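Local coordinates for Alr1010 protein (Nostoc, PDB 3URG), which probably binds calcium ions in the cyanobacterium that makes it, at residues Lys96-Glu101 against Ala134-Trp139. Sequence-based numbering, arbitrary orientation.
Sequences KDMYVE and ADWLYW
M98 lies over the six-membered ring of W136, and this apolar overlap is the main direct touch between the two segments. M98 CG sits 3.5 Å from the centroid of the W136 six-membered ring, nearly on the ring normal, which makes a CH-pi contact. The sulfur is farther up on the same side: M98 SD stands 5.2 Å from the W136 ring centroid, a distant Met-aromatic contact. Methionine suits the place because its long, unbranched apolar chain can lay a methylene on the indole, CG being placed there anti to the carbonyl carbon (chi1 -65°), while further bends lead the thioether away from the ring.

The polar contacts gather at the indole edge. D97 brings OD1 close to the ring plane, 3.3 Å from CZ2 of W136, with its carboxylate turned 51° from the indole. No direct hydrogen bond crosses here; one water does the bridging. It accepts from W136 NE1 at 2.9 Å and donates to both D97 OD1, at 2.6 Å, and the backbone O of M98. D97 OD1 also takes the backbone N-H of M98 at 2.7 Å on its anti side, through a bent bond of 138°; aspartate's short carboxylate suits this double task. Tryptophan fits by offering a broad apolar face and an N-H at its rim; a leucine here would probably leave the water without its indole donor and M98 CG without an aromatic face to rest on.

M98 also touches L56 of helix 45-59 and F146, the C-terminal residue, while W136 meets W52 of helix 45-59 edge-to-face. Buried near the chain's centre, with the M98 side chain about 6 Å from the bound 5-mercapto-2-nitro-benzoic acid, the contact joins the loop leading into strand 99-104 to helix 127-141, with helix 45-59 packed against both partners.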
ATOM      1  N   LYS A  96       1.632  -5.008  10.690  1.00 47.71           N
ATOM      2  CA  LYS A  96       0.173  -5.040  10.579  1.00 54.57           C
ATOM      3  C   LYS A  96      -0.343  -4.713   9.172  1.00 52.77           C
ATOM      4  O   LYS A  96      -1.213  -5.399   8.633  1.00 52.94           O
ATOM      5  CB  LYS A  96      -0.446  -4.071  11.591  1.00 60.92           C
ATOM      6  N   ASP A  97       0.196  -3.658   8.581  1.00 45.92           N
ATOM      7  CA  ASP A  97      -0.334  -3.144   7.327  1.00 40.18           C
ATOM      8  C   ASP A  97       0.756  -2.331   6.670  1.00 33.83           C
ATOM      9  O   ASP A  97       1.779  -2.052   7.300  1.00 37.68           O
ATOM     10  CB  ASP A  97      -1.544  -2.248   7.619  1.00 38.08           C
ATOM     11  CG  ASP A  97      -2.549  -2.231   6.484  1.00 43.84           C
ATOM     12  OD1 ASP A  97      -2.157  -2.457   5.312  1.00 35.18           O
ATOM     13  OD2 ASP A  97      -3.740  -1.975   6.767  1.00 45.24           O
ATOM     14  N   MET A  98       0.541  -1.954   5.406  1.00 29.82           N
ATOM     15  CA  MET A  98       1.474  -1.086   4.692  1.00 27.27           C
ATOM     16  C   MET A  98       0.995   0.366   4.746  1.00 36.28           C
ATOM     17  O   MET A  98      -0.054   0.688   4.193  1.00 30.07           O
ATOM     18  CB  MET A  98       1.622  -1.543   3.232  1.00 27.18           C
ATOM     19  CG  MET A  98       2.272  -2.946   3.109  1.00 34.40           C
ATOM     20  SD  MET A  98       4.041  -2.859   3.514  1.00 37.06           S
ATOM     21  CE  MET A  98       4.155  -3.725   5.074  1.00 37.53           C
ATOM     22  N   TYR A  99       1.766   1.227   5.412  1.00 31.71           N
ATOM     23  CA  TYR A  99       1.401   2.632   5.572  1.00 30.99           C
ATOM     24  C   TYR A  99       2.324   3.513   4.754  1.00 33.27           C
ATOM     25  O   TYR A  99       3.502   3.208   4.589  1.00 32.46           O
ATOM     26  CB  TYR A  99       1.468   3.064   7.048  1.00 39.00           C
ATOM     27  CG  TYR A  99       0.429   2.408   7.927  1.00 38.05           C
ATOM     28  CD1 TYR A  99      -0.812   2.998   8.130  1.00 32.99           C
ATOM     29  CD2 TYR A  99       0.691   1.199   8.554  1.00 40.02           C
ATOM     30  CE1 TYR A  99      -1.771   2.395   8.928  1.00 37.78           C
ATOM     31  CE2 TYR A  99      -0.258   0.587   9.355  1.00 41.18           C
ATOM     32  CZ  TYR A  99      -1.488   1.190   9.537  1.00 45.74           C
ATOM     33  OH  TYR A  99      -2.431   0.586  10.335  1.00 52.28           O
ATOM     34  N   VAL A 100       1.776   4.602   4.233  1.00 30.16           N
ATOM     35  CA  VAL A 100       2.580   5.588   3.555  1.00 33.18           C
ATOM     36  C   VAL A 100       2.385   6.925   4.241  1.00 39.98           C
ATOM     37  O   VAL A 100       1.386   7.159   4.924  1.00 35.77           O
ATOM     38  CB  VAL A 100       2.193   5.725   2.082  1.00 32.88           C
ATOM     39  CG1 VAL A 100       2.596   4.449   1.290  1.00 32.87           C
ATOM     40  CG2 VAL A 100       0.702   6.015   1.951  1.00 33.33           C
ATOM     41  N   GLU A 101       3.350   7.807   4.062  1.00 40.39           N
ATOM     42  CA  GLU A 101       3.195   9.158   4.547  1.00 48.49           C
ATOM     43  C   GLU A 101       2.653  10.053   3.449  1.00 36.77           C
ATOM     44  O   GLU A 101       3.137  10.004   2.321  1.00 38.43           O
ATOM     45  CB  GLU A 101       4.527   9.706   4.997  1.00 65.08           C
ATOM     46  CG  GLU A 101       4.579  11.192   4.837  1.00 83.89           C
ATOM     47  CD  GLU A 101       5.834  11.748   5.402  1.00102.65           C
ATOM     48  OE1 GLU A 101       6.003  12.987   5.404  1.00112.35           O
ATOM     49  OE2 GLU A 101       6.655  10.923   5.846  1.00104.94           O
ATOM     50  N   ALA A 134      -1.661  -2.084  -7.202  1.00 33.68           N
ATOM     51  CA  ALA A 134      -2.575  -3.168  -7.566  1.00 35.95           C
ATOM     52  C   ALA A 134      -2.157  -4.526  -6.980  1.00 31.38           C
ATOM     53  O   ALA A 134      -3.009  -5.345  -6.624  1.00 32.29           O
ATOM     54  CB  ALA A 134      -2.695  -3.267  -9.079  1.00 39.15           C
ATOM     55  N   ASP A 135      -0.853  -4.771  -6.898  1.00 28.90           N
ATOM     56  CA  ASP A 135      -0.358  -6.035  -6.339  1.00 29.03           C
ATOM     57  C   ASP A 135      -0.728  -6.101  -4.861  1.00 32.19           C
ATOM     58  O   ASP A 135      -1.127  -7.154  -4.336  1.00 30.45           O
ATOM     59  CB  ASP A 135       1.163  -6.134  -6.476  1.00 27.59           C
ATOM     60  CG  ASP A 135       1.621  -6.526  -7.879  1.00 35.34           C
ATOM     61  OD1 ASP A 135       2.820  -6.325  -8.164  1.00 37.62           O
ATOM     62  OD2 ASP A 135       0.809  -7.027  -8.693  1.00 37.64           O
ATOM     63  N   TRP A 136      -0.572  -4.973  -4.181  1.00 30.59           N
ATOM     64  CA  TRP A 136      -0.865  -4.923  -2.747  1.00 30.09           C
ATOM     65  C   TRP A 136      -2.369  -5.087  -2.519  1.00 29.71           C
ATOM     66  O   TRP A 136      -2.795  -5.867  -1.674  1.00 30.53           O
ATOM     67  CB  TRP A 136      -0.352  -3.603  -2.139  1.00 35.39           C
ATOM     68  CG  TRP A 136      -0.760  -3.398  -0.698  1.00 34.91           C
ATOM     69  CD1 TRP A 136      -1.502  -2.370  -0.198  1.00 30.79           C
ATOM     70  CD2 TRP A 136      -0.456  -4.252   0.416  1.00 32.80           C
ATOM     71  NE1 TRP A 136      -1.673  -2.521   1.154  1.00 32.43           N
ATOM     72  CE2 TRP A 136      -1.043  -3.670   1.559  1.00 35.55           C
ATOM     73  CE3 TRP A 136       0.252  -5.451   0.555  1.00 30.27           C
ATOM     74  CZ2 TRP A 136      -0.942  -4.241   2.829  1.00 34.98           C
ATOM     75  CZ3 TRP A 136       0.358  -6.019   1.835  1.00 32.05           C
ATOM     76  CH2 TRP A 136      -0.243  -5.416   2.945  1.00 36.53           C
ATOM     77  N   LEU A 137      -3.174  -4.347  -3.280  1.00 29.43           N
ATOM     78  CA  LEU A 137      -4.627  -4.508  -3.224  1.00 31.87           C
ATOM     79  C   LEU A 137      -5.055  -5.954  -3.520  1.00 37.84           C
ATOM     80  O   LEU A 137      -5.978  -6.487  -2.893  1.00 34.86           O
ATOM     81  CB  LEU A 137      -5.306  -3.535  -4.193  1.00 31.55           C
ATOM     82  CG  LEU A 137      -5.105  -2.065  -3.809  1.00 41.40           C
ATOM     83  CD1 LEU A 137      -5.739  -1.112  -4.830  1.00 46.39           C
ATOM     84  CD2 LEU A 137      -5.673  -1.828  -2.418  1.00 43.43           C
ATOM     85  N   TYR A 138      -4.374  -6.589  -4.468  1.00 32.64           N
ATOM     86  CA  TYR A 138      -4.657  -7.982  -4.790  1.00 34.53           C
ATOM     87  C   TYR A 138      -4.351  -8.917  -3.616  1.00 35.20           C
ATOM     88  O   TYR A 138      -5.153  -9.782  -3.273  1.00 33.40           O
ATOM     89  CB  TYR A 138      -3.864  -8.408  -6.034  1.00 30.25           C
ATOM     90  CG  TYR A 138      -3.881  -9.906  -6.277  1.00 33.99           C
ATOM     91  CD1 TYR A 138      -2.810 -10.702  -5.893  1.00 32.86           C
ATOM     92  CD2 TYR A 138      -4.959 -10.518  -6.917  1.00 37.47           C
ATOM     93  CE1 TYR A 138      -2.821 -12.084  -6.110  1.00 32.13           C
ATOM     94  CE2 TYR A 138      -4.972 -11.892  -7.146  1.00 36.29           C
ATOM     95  CZ  TYR A 138      -3.904 -12.668  -6.736  1.00 35.70           C
ATOM     96  OH  TYR A 138      -3.917 -14.036  -6.964  1.00 37.46           O
ATOM     97  N   TRP A 139      -3.178  -8.748  -3.016  1.00 33.90           N
ATOM     98  CA  TRP A 139      -2.781  -9.528  -1.847  1.00 33.93           C
ATOM     99  C   TRP A 139      -3.863  -9.481  -0.755  1.00 36.15           C
ATOM    100  O   TRP A 139      -4.233 -10.512  -0.182  1.00 30.45           O
ATOM    101  CB  TRP A 139      -1.430  -8.993  -1.340  1.00 29.30           C
ATOM    102  CG  TRP A 139      -0.943  -9.492  -0.000  1.00 30.60           C
ATOM    103  CD1 TRP A 139      -1.252  -8.976   1.221  1.00 32.59           C
ATOM    104  CD2 TRP A 139      -0.002 -10.549   0.236  1.00 31.70           C
ATOM    105  NE1 TRP A 139      -0.584  -9.668   2.209  1.00 34.14           N
ATOM    106  CE2 TRP A 139       0.194 -10.630   1.626  1.00 34.47           C
ATOM    107  CE3 TRP A 139       0.684 -11.445  -0.596  1.00 29.17           C
ATOM    108  CZ2 TRP A 139       1.036 -11.578   2.205  1.00 32.62           C
ATOM    109  CZ3 TRP A 139       1.523 -12.375  -0.017  1.00 29.07           C
ATOM    110  CH2 TRP A 139       1.691 -12.435   1.366  1.00 36.05           C
TER
HETATM  111  O   HOH W   1      -2.510  -0.828   3.346  1.00 30.66           O